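Local coordinates for protein CRISPR-associated endonuclease Cas9 (Campylobacter jejuni subsp. jejuni serotype O:2, PDB 5X2H) that serves CRISPR adaptive immunity as an RNA-guided endonuclease, using a RuvC-like and an HNH nuclease domain to cut the two strands of invading target DNA, at residues 555-560 against 621-626; 124-128 against 210-214; 25-30 against 563-567. All coordinates share one frame. Residues are numbered along the deposited sequence.

Interaction 1: residues 555-560 against 621-626; sequences HLHHAI and IDEIFV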
loop_
_atom_site.group_PDB
_atom_site.type_symbol
_atom_site.label_atom_id
_atom_site.label_comp_id
_atom_site.label_asym_id
_atom_site.label_seq_id
_atom_site.Cartn_x
_atom_site.Cartn_y
_atom_site.Cartn_z
ATOM N N HIS A 555 -28.721 -2.715 4.228
ATOM C CA HIS A 555 -28.059 -1.754 3.352
ATOM C C HIS A 555 -28.916 -0.537 3.021
ATOM O O HIS A 555 -28.378 0.461 2.530
ATOM C CB HIS A 555 -27.640 -2.439 2.047
ATOM C CG HIS A 555 -26.596 -3.497 2.222
ATOM N ND1 HIS A 555 -25.522 -3.351 3.074
ATOM C CD2 HIS A 555 -26.462 -4.719 1.653
ATOM C CE1 HIS A 555 -24.770 -4.435 3.020
ATOM N NE2 HIS A 555 -25.317 -5.280 2.166
ATOM N N LEU A 556 -30.225 -0.585 3.278
ATOM C CA LEU A 556 -31.104 0.490 2.834
ATOM C C LEU A 556 -30.935 1.770 3.644
ATOM O O LEU A 556 -31.335 2.839 3.169
ATOM C CB LEU A 556 -32.563 0.032 2.888
ATOM C CG LEU A 556 -32.947 -1.119 1.957
ATOM C CD1 LEU A 556 -34.393 -1.535 2.186
ATOM C CD2 LEU A 556 -32.722 -0.735 0.502
ATOM N N HIS A 557 -30.351 1.698 4.843
ATOM C CA HIS A 557 -30.255 2.891 5.678
ATOM C C HIS A 557 -29.270 3.915 5.132
ATOM O O HIS A 557 -29.302 5.071 5.569
ATOM C CB HIS A 557 -29.868 2.516 7.110
ATOM C CG HIS A 557 -28.397 2.327 7.316
ATOM N ND1 HIS A 557 -27.750 1.144 7.032
ATOM C CD2 HIS A 557 -27.449 3.171 7.787
ATOM C CE1 HIS A 557 -26.465 1.268 7.315
ATOM N NE2 HIS A 557 -26.257 2.489 7.775
ATOM N N HIS A 558 -28.397 3.532 4.199
ATOM C CA HIS A 558 -27.536 4.522 3.563
ATOM C C HIS A 558 -28.334 5.450 2.658
ATOM O O HIS A 558 -27.924 6.592 2.425
ATOM C CB HIS A 558 -26.428 3.834 2.768
ATOM C CG HIS A 558 -25.549 2.950 3.596
ATOM N ND1 HIS A 558 -24.841 3.414 4.684
ATOM C CD2 HIS A 558 -25.258 1.632 3.492
ATOM C CE1 HIS A 558 -24.156 2.417 5.217
ATOM N NE2 HIS A 558 -24.392 1.326 4.512
ATOM N N ALA A 559 -29.473 4.982 2.145
ATOM C CA ALA A 559 -30.300 5.820 1.284
ATOM C C ALA A 559 -31.157 6.782 2.094
ATOM O O ALA A 559 -31.337 7.937 1.694
ATOM C CB ALA A 559 -31.180 4.952 0.389
ATOM N N ILE A 560 -31.699 6.329 3.229
ATOM C CA ILE A 560 -32.485 7.232 4.064
ATOM C C ILE A 560 -31.607 8.353 4.602
ATOM O O ILE A 560 -32.086 9.471 4.833
ATOM C CB ILE A 560 -33.192 6.462 5.202
ATOM C CG1 ILE A 560 -32.198 6.017 6.276
ATOM C CG2 ILE A 560 -33.942 5.259 4.652
ATOM C CD1 ILE A 560 -32.832 5.240 7.414
ATOM N N ILE A 621 -37.800 3.994 -0.742
ATOM C CA ILE A 621 -36.744 3.121 -0.232
ATOM C C ILE A 621 -37.056 1.663 -0.548
ATOM O O ILE A 621 -36.160 0.882 -0.895
ATOM C CB ILE A 621 -36.542 3.355 1.278
ATOM C CG1 ILE A 621 -35.414 4.361 1.518
ATOM C CG2 ILE A 621 -36.254 2.049 2.009
ATOM C CD1 ILE A 621 -35.713 5.759 1.033
ATOM N N ASP A 622 -38.331 1.277 -0.454
ATOM C CA ASP A 622 -38.722 -0.095 -0.753
ATOM C C ASP A 622 -38.538 -0.445 -2.224
ATOM O O ASP A 622 -38.524 -1.633 -2.566
ATOM C CB ASP A 622 -40.177 -0.326 -0.341
ATOM C CG ASP A 622 -40.403 -0.109 1.144
ATOM O OD1 ASP A 622 -39.406 0.079 1.875
ATOM O OD2 ASP A 622 -41.575 -0.120 1.578
ATOM N N GLU A 623 -38.399 0.551 -3.097
ATOM C CA GLU A 623 -38.182 0.309 -4.516
ATOM C C GLU A 623 -36.709 0.155 -4.871
ATOM O O GLU A 623 -36.396 -0.248 -5.997
ATOM C CB GLU A 623 -38.792 1.447 -5.339
ATOM C CG GLU A 623 -40.272 1.668 -5.068
ATOM C CD GLU A 623 -40.797 2.940 -5.702
ATOM O OE1 GLU A 623 -40.104 3.495 -6.580
ATOM O OE2 GLU A 623 -41.898 3.388 -5.317
ATOM N N ILE A 624 -35.806 0.460 -3.939
ATOM C CA ILE A 624 -34.377 0.389 -4.212
ATOM C C ILE A 624 -33.959 -1.057 -4.429
ATOM O O ILE A 624 -34.368 -1.961 -3.688
ATOM C CB ILE A 624 -33.583 1.010 -3.052
ATOM C CG1 ILE A 624 -33.955 2.479 -2.865
ATOM C CG2 ILE A 624 -32.083 0.855 -3.274
ATOM C CD1 ILE A 624 -33.393 3.062 -1.602
ATOM N N PHE A 625 -33.138 -1.282 -5.448
ATOM C CA PHE A 625 -32.393 -2.527 -5.588
ATOM C C PHE A 625 -30.922 -2.191 -5.377
ATOM O O PHE A 625 -30.316 -1.487 -6.193
ATOM C CB PHE A 625 -32.627 -3.183 -6.944
ATOM C CG PHE A 625 -32.110 -4.588 -7.020
ATOM C CD1 PHE A 625 -32.869 -5.647 -6.541
ATOM C CD2 PHE A 625 -30.858 -4.852 -7.548
ATOM C CE1 PHE A 625 -32.393 -6.943 -6.601
ATOM C CE2 PHE A 625 -30.376 -6.146 -7.611
ATOM C CZ PHE A 625 -31.144 -7.193 -7.137
ATOM N N VAL A 626 -30.359 -2.685 -4.272
ATOM C CA VAL A 626 -28.992 -2.343 -3.903
ATOM C C VAL A 626 -28.031 -2.831 -4.977
ATOM O O VAL A 626 -28.058 -4.002 -5.376
ATOM C CB VAL A 626 -28.655 -2.936 -2.528
ATOM C CG1 VAL A 626 -27.235 -2.578 -2.128
ATOM C CG2 VAL A 626 -29.652 -2.443 -1.489
#
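Apolar packing accounts for all the side-chain contacts between 555-560 and 621-626, a case of residues at the head of helix 557-566 sharing a small hydrophobic core with the chain around and after the end of helix 615-622. Leu556 lies at the centre of the packing. Its CA-to-CB bond runs sideways, yet the extended side chain brings CD1 to 4.0 Å from Ile621 CG2, while its CD2 lies 4.1 Å from Ile624 CB and 4.0 Å from Val626 CG2. Three residues on, Ala559 CB sits 3.5 Å from Ile624 CD1, and Ile560 CG2 meets Ile621 CG1 at 3.6 Å. His555 joins at the edge, its CB 4.1 Å from Val626 CG2.

Each segment is braced by its own backbone hydrogen bonds, Ala559 N to Leu556 O (3.0 Å) and Ile624 N to Ile621 O (3.1 Å). The CA-to-CB bonds of Ile624 and Val626 are directed at 555-560.

Strand 29-37 lies against Ala559, Ile624 and Val626. A helix that packs on the central sheet and carries a predicted Mg(2+) ligand, His558, near its start is consistent with the RNase H-like RuvC nuclease fold.

Interaction 2: residues 124-128 against 210-214; sequences FARVI and LKLIF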
loop_
_atom_site.group_PDB
_atom_site.type_symbol
_atom_site.label_atom_id
_atom_site.label_comp_id
_atom_site.label_asym_id
_atom_site.label_seq_id
_atom_site.Cartn_x
_atom_site.Cartn_y
_atom_site.Cartn_z
ATOM N N PHE A 124 37.309 -22.231 4.173
ATOM C CA PHE A 124 37.188 -20.785 4.039
ATOM C C PHE A 124 36.027 -20.410 3.128
ATOM O O PHE A 124 35.376 -19.381 3.342
ATOM C CB PHE A 124 38.497 -20.197 3.507
ATOM C CG PHE A 124 38.656 -18.723 3.765
ATOM C CD1 PHE A 124 37.865 -18.077 4.700
ATOM C CD2 PHE A 124 39.598 -17.983 3.068
ATOM C CE1 PHE A 124 38.011 -16.720 4.936
ATOM C CE2 PHE A 124 39.749 -16.627 3.299
ATOM C CZ PHE A 124 38.952 -15.995 4.234
ATOM N N ALA A 125 35.749 -21.235 2.116
ATOM C CA ALA A 125 34.640 -20.961 1.209
ATOM C C ALA A 125 33.309 -20.977 1.948
ATOM O O ALA A 125 32.473 -20.083 1.766
ATOM C CB ALA A 125 34.634 -21.979 0.069
ATOM N N ARG A 126 33.094 -21.993 2.789
ATOM C CA ARG A 126 31.836 -22.085 3.522
ATOM C C ARG A 126 31.741 -21.025 4.613
ATOM O O ARG A 126 30.638 -20.584 4.948
ATOM C CB ARG A 126 31.674 -23.490 4.107
ATOM C CG ARG A 126 31.364 -24.542 3.048
ATOM C CD ARG A 126 31.303 -25.952 3.615
ATOM N NE ARG A 126 30.633 -25.988 4.909
ATOM C CZ ARG A 126 31.166 -26.503 6.010
ATOM N NH1 ARG A 126 32.374 -27.049 5.974
ATOM N NH2 ARG A 126 30.483 -26.482 7.144
ATOM N N VAL A 127 32.878 -20.599 5.166
ATOM C CA VAL A 127 32.864 -19.534 6.164
ATOM C C VAL A 127 32.374 -18.232 5.544
ATOM O O VAL A 127 31.497 -17.554 6.093
ATOM C CB VAL A 127 34.258 -19.365 6.794
ATOM C CG1 VAL A 127 34.356 -18.033 7.523
ATOM C CG2 VAL A 127 34.555 -20.514 7.746
ATOM N N ILE A 128 32.936 -17.864 4.389
ATOM C CA ILE A 128 32.535 -16.632 3.715
ATOM C C ILE A 128 31.047 -16.659 3.394
ATOM O O ILE A 128 30.327 -15.680 3.632
ATOM C CB ILE A 128 33.381 -16.421 2.446
ATOM C CG1 ILE A 128 34.846 -16.164 2.812
ATOM C CG2 ILE A 128 32.819 -15.277 1.611
ATOM C CD1 ILE A 128 35.765 -16.097 1.618
ATOM N N LEU A 210 34.871 -11.099 9.496
ATOM C CA LEU A 210 35.412 -11.493 8.199
ATOM C C LEU A 210 36.717 -10.764 7.885
ATOM O O LEU A 210 37.603 -11.338 7.241
ATOM C CB LEU A 210 34.376 -11.245 7.104
ATOM C CG LEU A 210 34.668 -11.886 5.747
ATOM C CD1 LEU A 210 35.049 -13.347 5.915
ATOM C CD2 LEU A 210 33.459 -11.750 4.826
ATOM N N LYS A 211 36.859 -9.512 8.331
ATOM C CA LYS A 211 38.147 -8.835 8.193
ATOM C C LYS A 211 39.210 -9.502 9.057
ATOM O O LYS A 211 40.358 -9.663 8.625
ATOM C CB LYS A 211 38.017 -7.356 8.563
ATOM C CG LYS A 211 37.208 -6.528 7.581
ATOM C CD LYS A 211 37.183 -5.060 7.991
ATOM C CE LYS A 211 36.411 -4.218 6.988
ATOM N NZ LYS A 211 36.315 -2.799 7.420
ATOM N N LEU A 212 38.845 -9.896 10.279
ATOM C CA LEU A 212 39.797 -10.553 11.166
ATOM C C LEU A 212 40.183 -11.929 10.640
ATOM O O LEU A 212 41.349 -12.330 10.731
ATOM C CB LEU A 212 39.210 -10.662 12.573
ATOM C CG LEU A 212 40.042 -11.425 13.606
ATOM C CD1 LEU A 212 41.347 -10.692 13.897
ATOM C CD2 LEU A 212 39.245 -11.643 14.883
ATOM N N ILE A 213 39.217 -12.666 10.087
ATOM C CA ILE A 213 39.504 -14.003 9.572
ATOM C C ILE A 213 40.477 -13.929 8.403
ATOM O O ILE A 213 41.405 -14.740 8.299
ATOM C CB ILE A 213 38.196 -14.716 9.183
ATOM C CG1 ILE A 213 37.385 -15.059 10.436
ATOM C CG2 ILE A 213 38.491 -15.967 8.372
ATOM C CD1 ILE A 213 36.035 -15.688 10.142
ATOM N N PHE A 214 40.282 -12.958 7.504
ATOM C CA PHE A 214 41.223 -12.769 6.404
ATOM C C PHE A 214 42.624 -12.484 6.929
ATOM O O PHE A 214 43.604 -13.089 6.478
ATOM C CB PHE A 214 40.750 -11.637 5.490
ATOM C CG PHE A 214 39.963 -12.105 4.297
ATOM C CD1 PHE A 214 40.609 -12.641 3.196
ATOM C CD2 PHE A 214 38.583 -12.001 4.271
ATOM C CE1 PHE A 214 39.896 -13.073 2.095
ATOM C CE2 PHE A 214 37.862 -12.430 3.169
ATOM C CZ PHE A 214 38.522 -12.967 2.080
#
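Helices 121-133 and 203-219 run almost antiparallel where 124-128 faces 210-214: the N-to-C directions of the two short segments differ by 165°, and their axes come no closer than 11.8 Å. That is a wide spacing for a helix pair, and large side chains fill the gap. The register follows from the opposed directions, with Ile128 CA 7.4 Å from Leu210 CA at one end and Phe124 CA 9.1 Å from Ile213 CA at the other, so the backbones lie farther apart at the Phe124 end.

Phe124 bridges this wider end. Its CE1 is 3.6 Å from Ile213 CG2, and its ring makes a T-shaped (edge-to-face) pair with Phe214, the edge of Phe124 directed at the face of Phe214, with centroids 4.9 Å apart and planes inclined at 66°. The pair continues outward, because Phe214 also meets Phe224 edge-to-face and Phe124 does the same with Phe222. This aromatic cluster lies in a helix-rich part of the protein, consistent with the recognition (REC) lobe of Cas9, where helix 107-113 packs on Val127 and helix 226-236 on Ile128, Leu210 and Phe214; the bound nucleic acid passes about 5 Å from the nearest atom of the contact.

Aliphatic side chains fill the remainder. Val127 and Ile213 both direct their CA-to-CB bonds across the gap, and Val127 CG1 lies 3.9 Å from Ile213 CD1. Ile128 reaches two partners: its CG1 lies 4.2 Å from Leu210 CD1, and its CD1 lies 4.2 Å from Phe214 CZ.

Interaction 3: residues 25-30 against 563-567; sequences SENDEL and VIIAY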
loop_
_atom_site.group_PDB
_atom_site.type_symbol
_atom_site.label_atom_id
_atom_site.label_comp_id
_atom_site.label_asym_id
_atom_site.label_seq_id
_atom_site.Cartn_x
_atom_site.Cartn_y
_atom_site.Cartn_z
ATOM N N SER A 25 -33.844 14.791 -5.690
ATOM C CA SER A 25 -35.045 15.555 -5.398
ATOM C C SER A 25 -35.236 16.644 -6.445
ATOM O O SER A 25 -34.275 17.112 -7.063
ATOM C CB SER A 25 -34.980 16.184 -4.000
ATOM O OG SER A 25 -36.185 16.865 -3.697
ATOM N N GLU A 26 -36.492 17.037 -6.639
ATOM C CA GLU A 26 -36.840 18.114 -7.559
ATOM C C GLU A 26 -38.196 18.661 -7.149
ATOM O O GLU A 26 -39.138 17.887 -6.948
ATOM C CB GLU A 26 -36.874 17.623 -9.011
ATOM C CG GLU A 26 -37.296 18.693 -10.007
ATOM C CD GLU A 26 -37.309 18.196 -11.440
ATOM O OE1 GLU A 26 -37.582 16.998 -11.658
ATOM O OE2 GLU A 26 -37.040 19.007 -12.349
ATOM N N ASN A 27 -38.292 19.988 -7.027
ATOM C CA ASN A 27 -39.515 20.649 -6.569
ATOM C C ASN A 27 -39.948 20.115 -5.206
ATOM O O ASN A 27 -41.134 19.896 -4.952
ATOM C CB ASN A 27 -40.643 20.503 -7.594
ATOM C CG ASN A 27 -40.400 21.318 -8.847
ATOM O OD1 ASN A 27 -40.237 22.536 -8.785
ATOM N ND2 ASN A 27 -40.369 20.648 -9.993
ATOM N N ASP A 28 -38.967 19.888 -4.330
ATOM C CA ASP A 28 -39.175 19.333 -2.993
ATOM C C ASP A 28 -39.774 17.928 -3.036
ATOM O O ASP A 28 -40.316 17.452 -2.033
ATOM C CB ASP A 28 -40.051 20.259 -2.139
ATOM C CG ASP A 28 -39.542 20.398 -0.717
ATOM O OD1 ASP A 28 -38.463 19.850 -0.411
ATOM O OD2 ASP A 28 -40.223 21.061 0.096
ATOM N N GLU A 29 -39.676 17.247 -4.176
ATOM C CA GLU A 29 -40.266 15.929 -4.376
ATOM C C GLU A 29 -39.166 14.902 -4.590
ATOM O O GLU A 29 -38.325 15.063 -5.484
ATOM C CB GLU A 29 -41.216 15.927 -5.576
ATOM C CG GLU A 29 -42.664 15.642 -5.234
ATOM C CD GLU A 29 -43.219 14.473 -6.021
ATOM O OE1 GLU A 29 -43.340 13.371 -5.446
ATOM O OE2 GLU A 29 -43.521 14.654 -7.220
ATOM N N LEU A 30 -39.179 13.843 -3.784
ATOM C CA LEU A 30 -38.202 12.774 -3.934
ATOM C C LEU A 30 -38.517 11.950 -5.177
ATOM O O LEU A 30 -39.627 11.433 -5.328
ATOM C CB LEU A 30 -38.193 11.886 -2.691
ATOM C CG LEU A 30 -37.086 10.833 -2.642
ATOM C CD1 LEU A 30 -35.719 11.491 -2.763
ATOM C CD2 LEU A 30 -37.181 10.015 -1.363
ATOM N N VAL A 563 -31.456 10.742 1.754
ATOM C CA VAL A 563 -32.705 11.499 1.760
ATOM C C VAL A 563 -32.648 12.602 2.808
ATOM O O VAL A 563 -33.184 13.697 2.601
ATOM C CB VAL A 563 -33.901 10.551 1.986
ATOM C CG1 VAL A 563 -35.195 11.338 2.115
ATOM C CG2 VAL A 563 -34.004 9.553 0.848
ATOM N N ILE A 564 -31.982 12.343 3.936
ATOM C CA ILE A 564 -31.814 13.376 4.952
ATOM C C ILE A 564 -30.866 14.462 4.458
ATOM O O ILE A 564 -31.101 15.655 4.685
ATOM C CB ILE A 564 -31.325 12.753 6.273
ATOM C CG1 ILE A 564 -32.435 11.918 6.913
ATOM C CG2 ILE A 564 -30.848 13.832 7.238
ATOM C CD1 ILE A 564 -32.043 11.298 8.237
ATOM N N ILE A 565 -29.787 14.073 3.770
ATOM C CA ILE A 565 -28.819 15.055 3.284
ATOM C C ILE A 565 -29.484 16.029 2.319
ATOM O O ILE A 565 -29.151 17.220 2.289
ATOM C CB ILE A 565 -27.611 14.357 2.628
ATOM C CG1 ILE A 565 -27.025 13.281 3.541
ATOM C CG2 ILE A 565 -26.529 15.367 2.287
ATOM C CD1 ILE A 565 -26.705 13.765 4.923
ATOM N N ALA A 566 -30.435 15.540 1.521
ATOM C CA ALA A 566 -31.111 16.394 0.552
ATOM C C ALA A 566 -32.067 17.379 1.212
ATOM O O ALA A 566 -32.372 18.418 0.616
ATOM C CB ALA A 566 -31.866 15.540 -0.467
ATOM N N TYR A 567 -32.543 17.083 2.416
ATOM C CA TYR A 567 -33.488 17.956 3.101
ATOM C C TYR A 567 -32.923 18.451 4.429
ATOM O O TYR A 567 -32.648 19.640 4.593
ATOM C CB TYR A 567 -34.814 17.229 3.332
ATOM C CG TYR A 567 -35.532 16.841 2.057
ATOM C CD1 TYR A 567 -35.425 17.620 0.911
ATOM C CD2 TYR A 567 -36.315 15.695 1.998
ATOM C CE1 TYR A 567 -36.078 17.270 -0.256
ATOM C CE2 TYR A 567 -36.972 15.336 0.835
ATOM C CZ TYR A 567 -36.851 16.127 -0.288
ATOM O OH TYR A 567 -37.503 15.773 -1.447
#
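Tyr567 extends from the last part of helix 557-566 beside the turn end of a beta hairpin, its phenol ring next to Asp28 and its hydroxyl at Ser25. Tyr567 OH and Ser25 OG are hydrogen-bonded at 2.8 Å, with Ser25 OG near the plane of the ring at its edge; either hydroxyl could be the donor. Asp28 OD1 approaches Tyr567 CE1 at 3.5 Å from an oblique direction.

Ser25 comes just before the turn. Glu26 to Glu29 form a type I' turn, with Asn27 and Asp28 both at positive phi, and the flanking residues are paired by Glu26 N to Glu29 O and Glu29 N to Glu26 O, each 2.9 Å. This pairing sets Ser25 and Leu30, both with CA-to-CB bonds directed at the helix, on the same side of the hairpin. Beside the hydroxyl pair, Leu30 CD2 packs on Val563 CG2 at 3.9 Å, one helical turn before Tyr567.

Of the two strands joined by this turn, 29-37 is outermost in the mixed five-stranded RuvC sheet and 19-26 the next one in. Helix 557-566 packs against that sheet, with Val563 on Cys33 and Ala566 on Ala12, while helix 615-622 meets both Leu30 and Val563 through Val617.

In the fold
Interactions 1 and 3 show how a single helix, 557-566, can be contacted by parts distant in sequence, near its start by 621-626 and near its end by 25-30. Their centres are 15 Å apart and they touch directly, Ile621 CD1 lying 4.2 Å from Val563 CG2; their segments alternate along the chain. Both lie close to the predicted RuvC metal site: the side chain of Ala559 is about 8 Å from that of Asp14, and that of Val563 about 9 Å. Interaction 2 belongs to a separate helical region, centred 71 Å from interaction 1 and 79 Å from interaction 3, and is nested within the long loop that interaction 3 closes.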